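Local atomic coordinates of succinate-semialdehyde dehydrogenase (Synechococcus sp., PDB entry 4ITA), a protein that oxidises succinic semialdehyde to succinate, probably with NADP+ as the hydride acceptor, as a member of the aldehyde dehydrogenase family. Residues K268-H273 with P365-F370; R50-N55 with A175-G180; V129-F134 with T205-E210. One frame throughout, in Å; residues are numbered along the deposited sequence.

Overall arrangement
Interaction 2 opens first, on the helix holding 50-55. Interaction 3 opens at 129-134, before 175-180 closes interaction 2, and itself closes at 205-210. The two therefore cross along the chain. Interaction 1 follows in series, from 268-273 to 365-370. Interaction 2 ties helix 46-62 to the turn that ends helix 162-175. Interaction 3 pairs two parallel strands in the sheet of the Rossmann-type domain, where they meet NADPH. Interaction 1 pairs neighbouring strands of the separate seven-stranded sheet. Interactions 1 and 2 lie on opposite sides of the chain's centre, about 44 Å apart between centres. Interaction 3 is about 24 Å from each, centre to centre.

Interaction 1. Residues K268-H273 with P365-F370; sequences KRFILH and PVAMVF
The Phe270 ring presents an edge to Met368 O, which lies near the ring plane. Ala367 CB meets the same ring obliquely, 3.7 Å from Phe270 CE1. The Phe370 ring has Phe270 O near its plane, at one edge, while Arg269 CB and Ile271 CG1 approach it obliquely. These groups flank two adjacent parallel strands in the seven-stranded mixed sheet of the aldehyde dehydrogenase fold. Arg269 pairs with Met368, Phe270 with Val369 and Ile271 with Phe370.

Four backbone hydrogen bonds join the strands: Met368 N to Lys268 O, Phe270 N to Met368 O, Phe370 N to Phe270 O and Leu272 N to Phe370 O. Phe270 O also receives a CA-H contact from Val369.

Arg269, Ile271, Met368 and Phe370 share one face. Arg269 keeps CG beside its backbone N (chi1 -65°), and this CG lies 3.8 Å from Met368 CE. Its guanidinium turns away to the carbonyls of Ser234, Leu381 and Ala382. Helix 375-383 packs on this face through Leu381.

Phe270 and Val369 lie on the other face, which helix 274-289 covers through Phe280. Lys268 NZ leaves the strand pair for a salt bridge with Glu361. On the Phe270 side, the side chains of Leu272 and Val369 pass obliquely, with Leu272 CD1 3.6 Å from Val369 CG1.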
# COMPACT_ATOMS: atom_id res chain seq x y z
N LYS A 268 -3.20 -5.86 -26.46
CA LYS A 268 -2.46 -7.08 -26.75
C LYS A 268 -3.33 -8.24 -27.26
O LYS A 268 -2.88 -9.04 -28.08
CB LYS A 268 -1.61 -7.51 -25.55
CG LYS A 268 -0.64 -6.43 -25.08
CD LYS A 268 0.59 -6.99 -24.36
CE LYS A 268 1.59 -5.88 -24.01
NZ LYS A 268 1.31 -5.19 -22.71
N ARG A 269 -4.57 -8.32 -26.78
CA ARG A 269 -5.50 -9.37 -27.17
C ARG A 269 -6.77 -8.74 -27.72
O ARG A 269 -7.52 -8.10 -26.99
CB ARG A 269 -5.81 -10.29 -25.98
CG ARG A 269 -4.58 -11.08 -25.47
CD ARG A 269 -4.89 -11.92 -24.21
NE ARG A 269 -5.44 -11.04 -23.19
CZ ARG A 269 -6.61 -11.20 -22.58
NH1 ARG A 269 -7.34 -12.29 -22.76
NH2 ARG A 269 -7.02 -10.26 -21.73
N PHE A 270 -6.98 -8.91 -29.03
CA PHE A 270 -8.15 -8.39 -29.71
C PHE A 270 -9.24 -9.43 -29.65
O PHE A 270 -9.05 -10.56 -30.11
CB PHE A 270 -7.80 -8.03 -31.15
CG PHE A 270 -6.91 -6.82 -31.26
CD1 PHE A 270 -5.56 -6.91 -30.99
CD2 PHE A 270 -7.45 -5.59 -31.59
CE1 PHE A 270 -4.75 -5.78 -31.07
CE2 PHE A 270 -6.64 -4.46 -31.68
CZ PHE A 270 -5.29 -4.56 -31.41
N ILE A 271 -10.36 -9.05 -29.05
CA ILE A 271 -11.48 -9.96 -28.81
C ILE A 271 -12.67 -9.46 -29.62
O ILE A 271 -13.25 -8.42 -29.32
CB ILE A 271 -11.78 -10.06 -27.31
CG1 ILE A 271 -10.56 -10.66 -26.59
CG2 ILE A 271 -13.03 -10.89 -27.07
CD1 ILE A 271 -10.60 -10.55 -25.08
N LEU A 272 -12.97 -10.18 -30.70
CA LEU A 272 -13.89 -9.70 -31.72
C LEU A 272 -15.19 -10.47 -31.72
O LEU A 272 -15.19 -11.70 -31.81
CB LEU A 272 -13.23 -9.83 -33.10
CG LEU A 272 -11.80 -9.30 -33.21
CD1 LEU A 272 -11.28 -9.48 -34.63
CD2 LEU A 272 -11.74 -7.84 -32.80
N HIS A 273 -16.31 -9.75 -31.63
CA HIS A 273 -17.61 -10.39 -31.79
C HIS A 273 -17.70 -11.00 -33.19
O HIS A 273 -17.35 -10.35 -34.18
CB HIS A 273 -18.75 -9.40 -31.57
CG HIS A 273 -20.09 -10.04 -31.46
ND1 HIS A 273 -20.73 -10.61 -32.54
CD2 HIS A 273 -20.90 -10.23 -30.40
CE1 HIS A 273 -21.89 -11.11 -32.15
NE2 HIS A 273 -22.01 -10.90 -30.85
N PRO A 365 5.21 -5.63 -31.19
CA PRO A 365 3.97 -5.32 -31.91
C PRO A 365 3.27 -6.55 -32.48
O PRO A 365 3.12 -6.69 -33.70
CB PRO A 365 4.45 -4.40 -33.04
CG PRO A 365 5.85 -4.89 -33.33
CD PRO A 365 6.41 -5.30 -31.98
N VAL A 366 2.85 -7.44 -31.58
CA VAL A 366 2.30 -8.74 -31.95
C VAL A 366 0.91 -8.87 -31.34
O VAL A 366 0.76 -8.94 -30.12
CB VAL A 366 3.21 -9.89 -31.44
CG1 VAL A 366 2.63 -11.26 -31.82
CG2 VAL A 366 4.62 -9.73 -31.98
N ALA A 367 -0.11 -8.88 -32.19
CA ALA A 367 -1.49 -8.96 -31.73
C ALA A 367 -1.98 -10.40 -31.72
O ALA A 367 -1.79 -11.11 -32.71
CB ALA A 367 -2.38 -8.14 -32.63
N MET A 368 -2.59 -10.83 -30.62
CA MET A 368 -3.34 -12.09 -30.59
C MET A 368 -4.81 -11.77 -30.87
O MET A 368 -5.35 -10.81 -30.31
CB MET A 368 -3.20 -12.79 -29.23
CG MET A 368 -1.80 -13.30 -28.89
SD MET A 368 -1.66 -14.29 -27.34
CE MET A 368 -1.32 -12.98 -26.13
N VAL A 369 -5.45 -12.54 -31.74
CA VAL A 369 -6.84 -12.26 -32.11
C VAL A 369 -7.73 -13.45 -31.77
O VAL A 369 -7.36 -14.60 -31.98
CB VAL A 369 -6.97 -11.92 -33.61
CG1 VAL A 369 -8.41 -11.57 -33.97
CG2 VAL A 369 -6.05 -10.75 -33.95
N PHE A 370 -8.91 -13.15 -31.22
CA PHE A 370 -9.88 -14.14 -30.80
C PHE A 370 -11.26 -13.75 -31.30
O PHE A 370 -11.55 -12.56 -31.47
CB PHE A 370 -9.93 -14.21 -29.28
CG PHE A 370 -8.60 -14.42 -28.65
CD1 PHE A 370 -8.14 -15.69 -28.38
CD2 PHE A 370 -7.78 -13.33 -28.34
CE1 PHE A 370 -6.89 -15.89 -27.80
CE2 PHE A 370 -6.53 -13.52 -27.78
CZ PHE A 370 -6.09 -14.79 -27.50

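Interaction 2. Residues R50-N55 with A175-G180; sequences RQWLEN and AGFPEG. With EDO (1,2-ethanediol), chain E.
Asn55 and Ala175 bring their CA atoms to 4.9 Å, where helix 46-62 meets the end of helix 162-175. That end is a Schellman motif, and Gly176 leaves the helix with a positive phi of 116°, which suits glycine. Gly176 has no side chain, and this lets Trp52 CD1 approach Gly176 CA to 3.7 Å.

With CG anti to the carbonyl carbon (chi1 -60°), the Trp52 indole lies along the turn. One indole face carries Gly176 O, Phe177 N and Pro178 CD, all offset toward the rim. Pro178 CD makes a CH-pi contact, 3.7 Å from Trp52 CZ3. Trp52 CB sits over the centre of the Phe177 ring, 3.4 Å above the plane, in a second CH-pi contact. Trp52 also turns an edge toward that ring face, with the planes at 61°. Phe177 CZ reaches on to Leu53 CG, at 4.0 Å.

Ala175 CB points at the helix and lies 3.3 Å from Trp52 O. Beside it, Asn55 ND2 gives a nearly straight hydrogen bond to Ala175 O, at 2.9 Å. The acceptor lies in the Asn55 amide plane, but the donor is tilted from the carbonyl plane.

Tyr41 of helix 24-41 touches both Trp52 and Phe177. A 1,2-ethanediol, probably from the crystallisation liquor, is bound to Pro178 O. The contact is thus mostly aromatic and CH-pi in character. Its one direct hydrogen bond fixes the Asn55 amide and gives the helix-end carbonyl of Ala175 a partner.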
# COMPACT_ATOMS: atom_id res chain seq x y z
N ARG A 50 6.95 24.27 -6.12
CA ARG A 50 6.20 24.57 -7.32
C ARG A 50 7.04 25.29 -8.36
O ARG A 50 6.97 24.99 -9.55
CB ARG A 50 4.99 25.43 -6.94
CG ARG A 50 4.12 25.84 -8.11
CD ARG A 50 2.91 26.66 -7.66
NE ARG A 50 2.08 25.92 -6.71
CZ ARG A 50 1.97 26.21 -5.41
NH1 ARG A 50 1.20 25.47 -4.64
NH2 ARG A 50 2.62 27.25 -4.90
N GLN A 51 7.84 26.25 -7.91
CA GLN A 51 8.75 26.96 -8.81
C GLN A 51 9.72 26.00 -9.49
O GLN A 51 9.90 26.03 -10.71
CB GLN A 51 9.54 28.01 -8.03
CG GLN A 51 10.60 28.68 -8.88
CD GLN A 51 11.64 29.42 -8.06
OE1 GLN A 51 11.53 29.53 -6.83
NE2 GLN A 51 12.67 29.93 -8.73
N TRP A 52 10.33 25.13 -8.70
CA TRP A 52 11.31 24.20 -9.26
C TRP A 52 10.63 23.20 -10.20
O TRP A 52 11.16 22.91 -11.28
CB TRP A 52 12.10 23.52 -8.13
CG TRP A 52 12.85 24.53 -7.28
CD1 TRP A 52 13.46 25.68 -7.71
CD2 TRP A 52 13.06 24.48 -5.86
NE1 TRP A 52 14.03 26.35 -6.65
CE2 TRP A 52 13.80 25.63 -5.50
CE3 TRP A 52 12.69 23.58 -4.86
CZ2 TRP A 52 14.17 25.90 -4.18
CZ3 TRP A 52 13.06 23.84 -3.55
CH2 TRP A 52 13.79 24.99 -3.22
N LEU A 53 9.43 22.74 -9.84
CA LEU A 53 8.70 21.82 -10.70
C LEU A 53 8.30 22.47 -12.02
O LEU A 53 8.40 21.86 -13.09
CB LEU A 53 7.45 21.30 -9.99
CG LEU A 53 7.42 19.85 -9.55
CD1 LEU A 53 6.00 19.48 -9.14
CD2 LEU A 53 7.92 18.93 -10.66
N GLU A 54 7.86 23.72 -11.95
CA GLU A 54 7.49 24.45 -13.16
C GLU A 54 8.70 24.77 -14.02
O GLU A 54 8.63 24.76 -15.24
CB GLU A 54 6.66 25.71 -12.83
CG GLU A 54 5.28 25.33 -12.32
CD GLU A 54 4.39 26.50 -11.95
OE1 GLU A 54 4.92 27.61 -11.70
OE2 GLU A 54 3.15 26.30 -11.92
N ASN A 55 9.84 25.02 -13.37
CA ASN A 55 11.09 25.20 -14.11
C ASN A 55 11.46 23.92 -14.87
O ASN A 55 11.90 23.99 -16.01
CB ASN A 55 12.24 25.59 -13.18
CG ASN A 55 12.21 27.03 -12.77
OD1 ASN A 55 11.42 27.83 -13.27
ND2 ASN A 55 13.09 27.39 -11.85
N ALA A 175 16.63 22.99 -12.87
CA ALA A 175 15.37 23.59 -12.45
C ALA A 175 15.48 24.29 -11.10
O ALA A 175 14.68 25.18 -10.79
CB ALA A 175 14.29 22.54 -12.39
N GLY A 176 16.46 23.88 -10.29
CA GLY A 176 16.68 24.49 -9.00
C GLY A 176 16.49 23.59 -7.80
O GLY A 176 16.68 24.04 -6.67
N PHE A 177 16.11 22.33 -8.01
CA PHE A 177 15.94 21.44 -6.86
C PHE A 177 17.27 21.24 -6.16
O PHE A 177 18.26 20.92 -6.81
CB PHE A 177 15.36 20.08 -7.29
CG PHE A 177 13.90 20.12 -7.63
CD1 PHE A 177 12.94 20.13 -6.62
CD2 PHE A 177 13.47 20.13 -8.96
CE1 PHE A 177 11.59 20.17 -6.93
CE2 PHE A 177 12.12 20.16 -9.27
CZ PHE A 177 11.19 20.17 -8.25
N PRO A 178 17.30 21.44 -4.83
CA PRO A 178 18.57 21.33 -4.10
C PRO A 178 19.26 19.97 -4.26
O PRO A 178 18.62 18.93 -4.46
CB PRO A 178 18.16 21.55 -2.65
CG PRO A 178 16.95 22.43 -2.73
CD PRO A 178 16.21 21.94 -3.96
N GLU A 179 20.59 19.99 -4.15
CA GLU A 179 21.40 18.78 -4.25
C GLU A 179 20.93 17.74 -3.24
O GLU A 179 20.72 18.04 -2.07
CB GLU A 179 22.86 19.14 -3.98
CG GLU A 179 23.81 17.97 -4.10
CD GLU A 179 25.26 18.36 -3.88
OE1 GLU A 179 25.54 19.54 -3.58
OE2 GLU A 179 26.12 17.47 -3.99
N GLY A 180 20.76 16.50 -3.70
CA GLY A 180 20.32 15.41 -2.84
C GLY A 180 18.82 15.18 -2.84
O GLY A 180 18.35 14.18 -2.30
C1 EDO E . 19.29 17.09 -8.84
O1 EDO E . 20.58 17.52 -8.40
C2 EDO E . 18.20 17.69 -7.96
O2 EDO E . 18.35 17.27 -6.60

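Interaction 3. Residues V129-F134 with T205-E210; sequences VMPWNF and TLTGSE. With NDP (NADPH dihydro-nicotinamide-adenine-dinucleotide phosphate), chain C; EDO (1,2-ethanediol), chain M.
Val129 and Leu206 pair as parallel strand residues, with two backbone hydrogen bonds. Val129 N binds Thr205 O at 2.9 Å, and Thr207 N binds Val129 O. Leu206 CA adds a CA-H contact to Val129 O. Both strands end here, at the cofactor edge of the Rossmann-type NADPH-binding domain.

Van der Waals contacts fill in the pairing. Val129 CG1, anti to the backbone N (chi1 175°), meets Leu206 CD1 at 3.6 Å. Leu216 of helix 210-222 packs on both residues. Met130 is bent at chi2 and chi3, which brings its CE back beside Thr205 CG2 and Thr207 OG1. Pro131 CD makes a close contact with a carbonyl oxygen, 3.2 Å from Thr207 O.

NADPH is held by further hydrogen bonds. Its O3B donates to Met130 O at 2.8 Å. Ser209, the N-cap of helix 210-222, grips phosphate oxygen O1A twice, through N and through OG at 2.6 Å. Trp132 NE1 approaches NDP O2N on the other phosphate.

Other contacts line the rings. Val129 CG1 lies 3.3 Å from NDP O4B of the adenosine ribose. Gly208 CA lies 3.1 Å from NDP O4D of the nicotinamide ribose. Thr207 CG2 meets the nicotinamide at NDP C2N, 3.4 Å away. Asn133 ND2 closely approaches NDP C5N, its amide held by Gln262 O.

Two backbone bonds thus hold the strand ends together beside the cofactor. The helix start at Ser209 would be expected to favour the phosphate's negative charge.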
# COMPACT_ATOMS: atom_id res chain seq x y z
N VAL A 129 12.44 2.29 -8.90
CA VAL A 129 13.05 1.42 -9.89
C VAL A 129 12.19 1.49 -11.15
O VAL A 129 10.98 1.22 -11.10
CB VAL A 129 13.13 -0.04 -9.40
CG1 VAL A 129 13.66 -0.96 -10.50
CG2 VAL A 129 14.02 -0.12 -8.16
N MET A 130 12.81 1.89 -12.26
CA MET A 130 12.06 2.24 -13.48
C MET A 130 12.54 1.47 -14.71
O MET A 130 13.68 1.02 -14.76
CB MET A 130 12.15 3.75 -13.72
CG MET A 130 11.39 4.57 -12.67
SD MET A 130 9.57 4.46 -12.74
CE MET A 130 9.17 4.23 -11.01
N PRO A 131 11.67 1.32 -15.72
CA PRO A 131 12.00 0.56 -16.92
C PRO A 131 12.39 1.43 -18.12
O PRO A 131 12.16 2.64 -18.12
CB PRO A 131 10.68 -0.16 -17.22
CG PRO A 131 9.68 0.88 -16.89
CD PRO A 131 10.22 1.61 -15.65
N TRP A 132 12.97 0.80 -19.14
CA TRP A 132 13.44 1.55 -20.30
C TRP A 132 12.33 1.99 -21.25
O TRP A 132 12.59 2.79 -22.14
CB TRP A 132 14.52 0.77 -21.07
CG TRP A 132 14.14 -0.65 -21.38
CD1 TRP A 132 14.61 -1.77 -20.76
CD2 TRP A 132 13.20 -1.11 -22.38
NE1 TRP A 132 14.04 -2.89 -21.31
CE2 TRP A 132 13.17 -2.51 -22.29
CE3 TRP A 132 12.40 -0.47 -23.33
CZ2 TRP A 132 12.35 -3.29 -23.12
CZ3 TRP A 132 11.58 -1.25 -24.15
CH2 TRP A 132 11.57 -2.64 -24.03
N ASN A 133 11.10 1.48 -21.11
CA ASN A 133 10.13 1.70 -22.19
C ASN A 133 9.58 3.12 -22.31
O ASN A 133 9.30 3.58 -23.42
CB ASN A 133 9.02 0.64 -22.21
CG ASN A 133 8.05 0.75 -21.07
OD1 ASN A 133 8.39 1.19 -19.97
ND2 ASN A 133 6.81 0.34 -21.32
N PHE A 134 9.44 3.82 -21.18
CA PHE A 134 9.10 5.24 -21.19
C PHE A 134 10.08 5.89 -20.25
O PHE A 134 9.74 6.20 -19.10
CB PHE A 134 7.65 5.48 -20.76
CG PHE A 134 6.63 4.94 -21.73
CD1 PHE A 134 6.06 3.69 -21.54
CD2 PHE A 134 6.24 5.69 -22.83
CE1 PHE A 134 5.11 3.20 -22.44
CE2 PHE A 134 5.30 5.20 -23.73
CZ PHE A 134 4.74 3.95 -23.53
N THR A 205 9.06 2.19 -4.92
CA THR A 205 8.12 2.04 -6.01
C THR A 205 8.84 1.41 -7.21
O THR A 205 10.01 1.72 -7.48
CB THR A 205 7.48 3.40 -6.36
OG1 THR A 205 6.41 3.21 -7.29
CG2 THR A 205 8.49 4.39 -6.93
N LEU A 206 8.16 0.51 -7.90
CA LEU A 206 8.75 -0.12 -9.07
C LEU A 206 7.74 -0.20 -10.20
O LEU A 206 6.58 -0.59 -9.99
CB LEU A 206 9.28 -1.52 -8.75
CG LEU A 206 9.98 -2.28 -9.88
CD1 LEU A 206 11.11 -3.16 -9.35
CD2 LEU A 206 9.00 -3.16 -10.68
N THR A 207 8.20 0.19 -11.39
CA THR A 207 7.49 -0.06 -12.63
C THR A 207 8.36 -1.01 -13.44
O THR A 207 9.55 -0.76 -13.63
CB THR A 207 7.24 1.25 -13.39
OG1 THR A 207 6.44 2.12 -12.57
CG2 THR A 207 6.52 0.99 -14.71
N GLY A 208 7.79 -2.13 -13.88
CA GLY A 208 8.60 -3.16 -14.50
C GLY A 208 7.89 -4.49 -14.60
O GLY A 208 6.66 -4.56 -14.55
N SER A 209 8.67 -5.55 -14.74
CA SER A 209 8.13 -6.90 -14.89
C SER A 209 7.86 -7.53 -13.53
O SER A 209 8.34 -7.06 -12.49
CB SER A 209 9.12 -7.77 -15.65
OG SER A 209 10.22 -8.09 -14.82
N GLU A 210 7.11 -8.62 -13.54
CA GLU A 210 6.78 -9.31 -12.30
C GLU A 210 7.98 -9.79 -11.48
O GLU A 210 7.98 -9.61 -10.26
CB GLU A 210 5.80 -10.46 -12.54
CG GLU A 210 5.34 -11.09 -11.24
CD GLU A 210 4.24 -12.10 -11.42
OE1 GLU A 210 3.48 -11.98 -12.40
OE2 GLU A 210 4.14 -13.01 -10.57
PA NDP C . 12.42 -5.43 -15.98
O1A NDP C . 11.54 -5.80 -14.82
O2A NDP C . 13.41 -6.44 -16.51
O5B NDP C . 13.25 -4.12 -15.59
C5B NDP C . 12.62 -2.97 -15.02
C4B NDP C . 13.53 -2.32 -13.97
O4B NDP C . 13.69 -3.24 -12.88
C3B NDP C . 14.94 -2.05 -14.47
O3B NDP C . 15.45 -0.90 -13.78
C2B NDP C . 15.70 -3.28 -14.02
O2B NDP C . 17.10 -3.06 -13.86
C1B NDP C . 15.08 -3.48 -12.67
N9A NDP C . 15.17 -4.85 -12.14
C8A NDP C . 15.07 -6.02 -12.80
N7A NDP C . 15.17 -7.06 -11.94
C5A NDP C . 15.31 -6.55 -10.71
C6A NDP C . 15.47 -7.07 -9.34
N6A NDP C . 15.48 -8.40 -9.13
N1A NDP C . 15.59 -6.17 -8.34
C2A NDP C . 15.57 -4.85 -8.55
N3A NDP C . 15.43 -4.30 -9.77
C4A NDP C . 15.30 -5.10 -10.85
O3 NDP C . 11.37 -4.92 -17.11
PN NDP C . 11.36 -4.99 -18.73
O1N NDP C . 11.85 -6.33 -19.24
O2N NDP C . 11.96 -3.71 -19.24
O5D NDP C . 9.77 -4.94 -19.01
C5D NDP C . 9.02 -3.77 -18.69
C4D NDP C . 7.79 -4.16 -17.90
O4D NDP C . 7.25 -3.00 -17.24
C3D NDP C . 6.67 -4.69 -18.78
O3D NDP C . 6.05 -5.82 -18.16
C2D NDP C . 5.75 -3.49 -18.85
O2D NDP C . 4.42 -3.89 -19.19
C1D NDP C . 5.84 -2.94 -17.45
N1N NDP C . 5.35 -1.55 -17.41
C2N NDP C . 4.49 -1.16 -16.46
C3N NDP C . 3.68 -0.05 -16.67
C7N NDP C . 2.73 0.44 -15.61
O7N NDP C . 2.69 1.64 -15.37
N7N NDP C . 1.95 -0.43 -14.97
C4N NDP C . 3.71 0.70 -17.98
C5N NDP C . 4.98 0.46 -18.64
C6N NDP C . 5.75 -0.66 -18.34
P2B NDP C . 18.16 -3.54 -14.97
O1X NDP C . 19.46 -3.12 -14.36
O2X NDP C . 18.02 -5.04 -15.08
O3X NDP C . 17.86 -2.82 -16.25
C1 EDO M . 4.69 -8.67 -16.74
O1 EDO M . 4.60 -8.15 -15.40
C2 EDO M . 5.19 -10.11 -16.68
O2 EDO M . 6.49 -10.17 -16.09